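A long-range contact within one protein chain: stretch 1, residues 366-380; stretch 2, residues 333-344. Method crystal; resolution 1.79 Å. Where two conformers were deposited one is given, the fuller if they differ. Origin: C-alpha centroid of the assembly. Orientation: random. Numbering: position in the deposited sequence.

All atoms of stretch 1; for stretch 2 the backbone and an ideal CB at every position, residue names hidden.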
# COMPACT_ATOMS: atom_id res chain seq x y z
N TRP A 366 0.54 -15.72 28.10
CA TRP A 366 0.54 -14.44 27.38
C TRP A 366 0.89 -14.60 25.90
O TRP A 366 0.44 -13.80 25.07
CB TRP A 366 1.53 -13.47 28.04
CG TRP A 366 2.94 -13.90 27.90
CD1 TRP A 366 3.60 -14.81 28.67
CD2 TRP A 366 3.88 -13.45 26.92
NE1 TRP A 366 4.89 -14.96 28.23
CE2 TRP A 366 5.09 -14.14 27.16
CE3 TRP A 366 3.83 -12.53 25.87
CZ2 TRP A 366 6.22 -13.94 26.38
CZ3 TRP A 366 4.95 -12.34 25.10
CH2 TRP A 366 6.14 -13.04 25.36
N ASN A 367 1.71 -15.59 25.53
CA ASN A 367 2.10 -15.77 24.15
C ASN A 367 1.55 -17.06 23.55
O ASN A 367 2.06 -17.53 22.53
CB ASN A 367 3.63 -15.75 23.99
CG ASN A 367 4.32 -16.89 24.71
OD1 ASN A 367 3.72 -17.59 25.53
ND2 ASN A 367 5.61 -17.07 24.43
N ASN A 368 0.53 -17.65 24.16
CA ASN A 368 -0.05 -18.89 23.68
C ASN A 368 -1.53 -18.89 24.09
O ASN A 368 -1.88 -19.36 25.17
CB ASN A 368 0.69 -20.09 24.27
CG ASN A 368 0.20 -21.40 23.72
OD1 ASN A 368 -0.49 -21.46 22.71
ND2 ASN A 368 0.60 -22.48 24.38
N ASN A 369 -2.38 -18.30 23.25
CA ASN A 369 -3.76 -18.11 23.67
C ASN A 369 -4.71 -18.10 22.47
O ASN A 369 -4.29 -18.08 21.32
CB ASN A 369 -3.91 -16.84 24.50
CG ASN A 369 -3.30 -15.62 23.83
OD1 ASN A 369 -3.80 -15.15 22.81
ND2 ASN A 369 -2.22 -15.11 24.40
N ASN A 370 -6.01 -18.18 22.78
CA ASN A 370 -7.00 -18.41 21.72
C ASN A 370 -7.54 -17.08 21.21
O ASN A 370 -8.68 -16.69 21.45
CB ASN A 370 -8.11 -19.33 22.20
CG ASN A 370 -9.06 -18.72 23.26
OD1 ASN A 370 -8.64 -18.06 24.23
ND2 ASN A 370 -10.35 -18.99 23.09
N SER A 371 -6.69 -16.40 20.44
CA SER A 371 -7.02 -15.13 19.83
C SER A 371 -6.67 -15.13 18.35
O SER A 371 -5.66 -15.71 17.93
CB SER A 371 -6.30 -13.97 20.53
OG SER A 371 -4.88 -14.11 20.52
N MSE A 372 -7.48 -14.46 17.54
CA MSE A 372 -7.14 -14.37 16.13
C MSE A 372 -5.90 -13.50 15.91
O MSE A 372 -5.02 -13.88 15.13
CB MSE A 372 -8.31 -13.85 15.30
CG MSE A 372 -9.43 -14.87 15.15
SE MSE A 372 -8.90 -16.47 14.12
CE MSE A 372 -8.32 -17.63 15.59
N PHE A 373 -5.83 -12.37 16.62
CA PHE A 373 -4.66 -11.49 16.60
C PHE A 373 -4.05 -11.54 17.98
O PHE A 373 -4.63 -11.01 18.94
CB PHE A 373 -5.05 -10.07 16.19
CG PHE A 373 -5.60 -10.00 14.81
CD1 PHE A 373 -4.75 -9.89 13.71
CD2 PHE A 373 -6.96 -10.10 14.59
CE1 PHE A 373 -5.25 -9.88 12.43
CE2 PHE A 373 -7.47 -10.08 13.28
CZ PHE A 373 -6.61 -9.97 12.21
N CYS A 374 -2.92 -12.23 18.11
CA CYS A 374 -2.18 -12.32 19.36
C CYS A 374 -1.04 -11.31 19.23
O CYS A 374 -0.06 -11.55 18.52
CB CYS A 374 -1.68 -13.74 19.58
SG CYS A 374 -0.82 -13.97 21.14
N VAL A 375 -1.17 -10.18 19.92
CA VAL A 375 -0.38 -8.97 19.65
C VAL A 375 0.42 -8.68 20.91
O VAL A 375 -0.11 -8.08 21.86
CB VAL A 375 -1.29 -7.79 19.26
CG1 VAL A 375 -0.46 -6.58 18.84
CG2 VAL A 375 -2.23 -8.18 18.14
N VAL A 376 1.70 -9.08 20.93
CA VAL A 376 2.47 -9.11 22.15
C VAL A 376 3.84 -8.43 21.98
O VAL A 376 4.36 -8.29 20.88
CB VAL A 376 2.64 -10.56 22.67
CG1 VAL A 376 1.29 -11.25 22.75
CG2 VAL A 376 3.63 -11.37 21.77
N SER A 377 4.41 -8.02 23.12
CA SER A 377 5.80 -7.53 23.21
C SER A 377 6.07 -6.37 22.24
O SER A 377 6.87 -6.47 21.30
CB SER A 377 6.78 -8.68 22.94
OG SER A 377 6.64 -9.69 23.92
N ASN A 378 5.42 -5.24 22.51
CA ASN A 378 5.67 -4.01 21.77
C ASN A 378 5.38 -4.16 20.27
O ASN A 378 6.04 -3.54 19.42
CB ASN A 378 7.09 -3.52 21.99
CG ASN A 378 7.30 -3.03 23.39
OD1 ASN A 378 6.56 -2.16 23.87
ND2 ASN A 378 8.28 -3.60 24.08
N SER A 379 4.36 -4.92 19.94
CA SER A 379 3.90 -5.01 18.57
C SER A 379 2.95 -3.86 18.24
O SER A 379 2.40 -3.19 19.11
CB SER A 379 3.20 -6.34 18.31
OG SER A 379 4.13 -7.40 18.22
N LYS A 380 2.78 -3.62 16.94
CA LYS A 380 1.79 -2.68 16.43
C LYS A 380 1.10 -3.39 15.29
O LYS A 380 1.75 -3.72 14.29
CB LYS A 380 2.40 -1.38 15.89
CG LYS A 380 3.73 -0.98 16.39
CD LYS A 380 4.24 0.17 15.51
CE LYS A 380 5.64 0.55 15.81
NZ LYS A 380 6.12 1.65 14.93
N UNK A 333 -7.56 -23.50 9.66
CA UNK A 333 -7.73 -24.09 10.99
C UNK A 333 -6.45 -23.80 11.76
O UNK A 333 -5.43 -24.48 11.58
CB UNK A 333 -8.02 -25.59 10.92
N UNK A 334 -6.49 -22.80 12.64
CA UNK A 334 -5.31 -22.39 13.37
C UNK A 334 -5.69 -21.77 14.70
O UNK A 334 -6.79 -21.24 14.87
CB UNK A 334 -4.48 -21.41 12.54
N UNK A 335 -4.76 -21.81 15.65
CA UNK A 335 -5.00 -21.17 16.94
C UNK A 335 -4.97 -19.66 16.82
O UNK A 335 -5.75 -18.96 17.48
CB UNK A 335 -3.96 -21.63 17.97
N UNK A 336 -4.05 -19.12 16.02
CA UNK A 336 -4.00 -17.69 15.74
C UNK A 336 -4.07 -17.47 14.24
O UNK A 336 -3.55 -18.27 13.45
CB UNK A 336 -2.73 -17.06 16.32
N UNK A 337 -4.67 -16.34 13.85
CA UNK A 337 -4.52 -15.85 12.49
C UNK A 337 -3.15 -15.20 12.34
O UNK A 337 -2.36 -15.59 11.47
CB UNK A 337 -5.63 -14.86 12.14
N UNK A 338 -2.84 -14.26 13.22
CA UNK A 338 -1.55 -13.58 13.27
C UNK A 338 -1.04 -13.68 14.69
O UNK A 338 -1.73 -13.28 15.63
CB UNK A 338 -1.66 -12.12 12.82
N UNK A 339 0.15 -14.25 14.83
CA UNK A 339 0.95 -14.09 16.03
C UNK A 339 2.02 -13.04 15.74
O UNK A 339 2.86 -13.23 14.86
CB UNK A 339 1.57 -15.42 16.47
N UNK A 340 1.99 -11.93 16.48
CA UNK A 340 2.91 -10.82 16.29
C UNK A 340 3.62 -10.56 17.61
O UNK A 340 2.97 -10.27 18.62
CB UNK A 340 2.18 -9.57 15.80
N UNK A 341 4.95 -10.64 17.59
CA UNK A 341 5.79 -10.44 18.76
C UNK A 341 6.89 -9.46 18.36
O UNK A 341 7.68 -9.75 17.45
CB UNK A 341 6.37 -11.76 19.27
N UNK A 342 6.91 -8.30 18.98
CA UNK A 342 7.86 -7.27 18.61
C UNK A 342 7.79 -6.84 17.16
O UNK A 342 8.82 -6.44 16.59
CB UNK A 342 9.28 -7.76 18.92
N UNK A 343 6.60 -6.84 16.55
CA UNK A 343 6.47 -6.62 15.12
C UNK A 343 5.45 -5.54 14.81
O UNK A 343 4.48 -5.36 15.55
CB UNK A 343 6.08 -7.92 14.42
N UNK A 344 5.66 -4.86 13.68
CA UNK A 344 4.71 -3.91 13.12
C UNK A 344 4.10 -4.55 11.88
O UNK A 344 4.82 -4.90 10.94
CB UNK A 344 5.38 -2.57 12.79

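Positions 333 and 334 can be taken together: nothing of stretch 1 lies within 5.5 Å of either ideal CB, so the contact sets no requirement. They are His333 and Ala334.

At 335 the CB points sideways, 4.9 Å from Asn369 O; a long polar donor could reach that carbonyl and Asn368 OD1. Gln335, extended (chi1 and chi2 both t), donates from NE2 to Asn368 OD1 (2.8 Å) and to Asn369 O (3.0 Å).

The CB of 336 lies 3.6 Å from Ser371 O and also near Met372 O, so a short donor suits. Asn336 places ND2 2.8 Å from Ser371 O in a hydrogen bond and adds a weak one to Asn369 O (3.0 Å).

Position 337 points toward stretch 1, its CB a tight 3.2 Å from Met372 O and 5.0 Å from Phe373 CZ, which favours an apolar or aromatic group turned clear of the carbonyl. Phe337 (chi1 t) brings CD2 to 3.6 Å from Phe373 CE1; the rings meet obliquely, planes at 57°.

From 338 to 341 the backbone pairs in parallel with Phe373 to Val376, and side chains alternate between faces. At 338 the CB sits close to the Phe373 ring, which suits an apolar group; Leu338 lies against that ring, CB 3.9 Å from Phe373 CD1, while its N donates to Met372 O (2.9 Å).

Position 339 shares the face of Cys374 and Val376. With the CB 4.7 Å from Cys374 O, a long or aromatic side chain could run past both. Tyr339 does, CD1 3.8 Å from Cys374 SG and CZ 4.1 Å from Val376 CG2.

On the other face, the CB of 340 is 3.8 Å from Ser379 OG. A small residue fits comfortably: Ala340.

At 341 the CB lies 3.7 Å from Val376 CG2, with Ser377 beyond, so an aliphatic stem with a polar end is plausible. Glu341 OE1 accepts a hydrogen bond from Tyr339 OH (2.7 Å). Its OE2 is joined to Ser377 OG through a water.

Position 342 has phi/psi 57/33, which by itself favours glycine, and an ideal CB would stand 3.6 Å from Ser377 O. Gly342 donates from N to Val376 O (3.2 Å).

Position 343 points away, leaving its side chain loosely constrained. Ser343 contributes backbone: its N donates to Ser379 OG (3.0 Å), and its O accepts from Lys380 N (2.8 Å).

The CB of 344 is 4.0 Å from Lys380 CD, on the same face, so an acid is attractive. Glu344 OE1 forms a salt bridge with Lys380 NZ at 2.9 Å.

Stretch 2 333-344: HAQNFLYAEGSE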
# COMPACT_ATOMS: atom_id res chain seq x y z
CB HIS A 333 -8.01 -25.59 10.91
CG HIS A 333 -9.30 -25.93 10.24
ND1 HIS A 333 -10.45 -26.21 10.94
CD2 HIS A 333 -9.61 -26.03 8.93
CE1 HIS A 333 -11.43 -26.48 10.08
NE2 HIS A 333 -10.95 -26.37 8.86
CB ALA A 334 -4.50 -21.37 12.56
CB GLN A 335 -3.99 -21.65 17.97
CG GLN A 335 -4.30 -21.15 19.37
CD GLN A 335 -3.25 -21.61 20.37
OE1 GLN A 335 -2.91 -22.79 20.41
NE2 GLN A 335 -2.70 -20.67 21.13
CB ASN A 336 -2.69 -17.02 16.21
CG ASN A 336 -2.34 -17.26 17.68
OD1 ASN A 336 -1.18 -17.49 17.99
ND2 ASN A 336 -3.31 -17.14 18.59
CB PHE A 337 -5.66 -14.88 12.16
CG PHE A 337 -5.56 -14.21 10.81
CD1 PHE A 337 -6.17 -14.77 9.70
CD2 PHE A 337 -4.95 -12.97 10.69
CE1 PHE A 337 -6.12 -14.14 8.47
CE2 PHE A 337 -4.88 -12.33 9.48
CZ PHE A 337 -5.48 -12.90 8.36
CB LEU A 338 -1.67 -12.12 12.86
CG LEU A 338 -0.41 -11.27 13.13
CD1 LEU A 338 0.78 -11.76 12.33
CD2 LEU A 338 -0.73 -9.81 12.80
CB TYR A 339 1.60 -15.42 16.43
CG TYR A 339 2.50 -15.27 17.63
CD1 TYR A 339 1.98 -15.35 18.91
CD2 TYR A 339 3.86 -15.02 17.49
CE1 TYR A 339 2.80 -15.20 20.03
CE2 TYR A 339 4.68 -14.88 18.60
CZ TYR A 339 4.14 -14.96 19.86
OH TYR A 339 4.94 -14.80 20.98
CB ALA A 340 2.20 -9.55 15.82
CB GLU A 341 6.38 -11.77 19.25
CG GLU A 341 7.33 -11.62 20.42
CD GLU A 341 7.94 -12.92 20.89
OE1 GLU A 341 7.48 -14.01 20.47
OE2 GLU A 341 8.92 -12.84 21.66
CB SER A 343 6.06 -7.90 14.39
OG SER A 343 7.10 -8.85 14.46
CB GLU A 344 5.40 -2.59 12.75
CG GLU A 344 4.43 -1.61 12.03
CD GLU A 344 4.93 -0.18 11.95
OE1 GLU A 344 6.07 0.16 12.39
OE2 GLU A 344 4.17 0.64 11.41
O HOH W 1 -0.70 -24.15 21.18
O HOH W 2 -0.99 -17.35 20.89
O HOH W 3 9.30 -10.88 23.32
O HOH W 4 7.95 -15.46 23.26
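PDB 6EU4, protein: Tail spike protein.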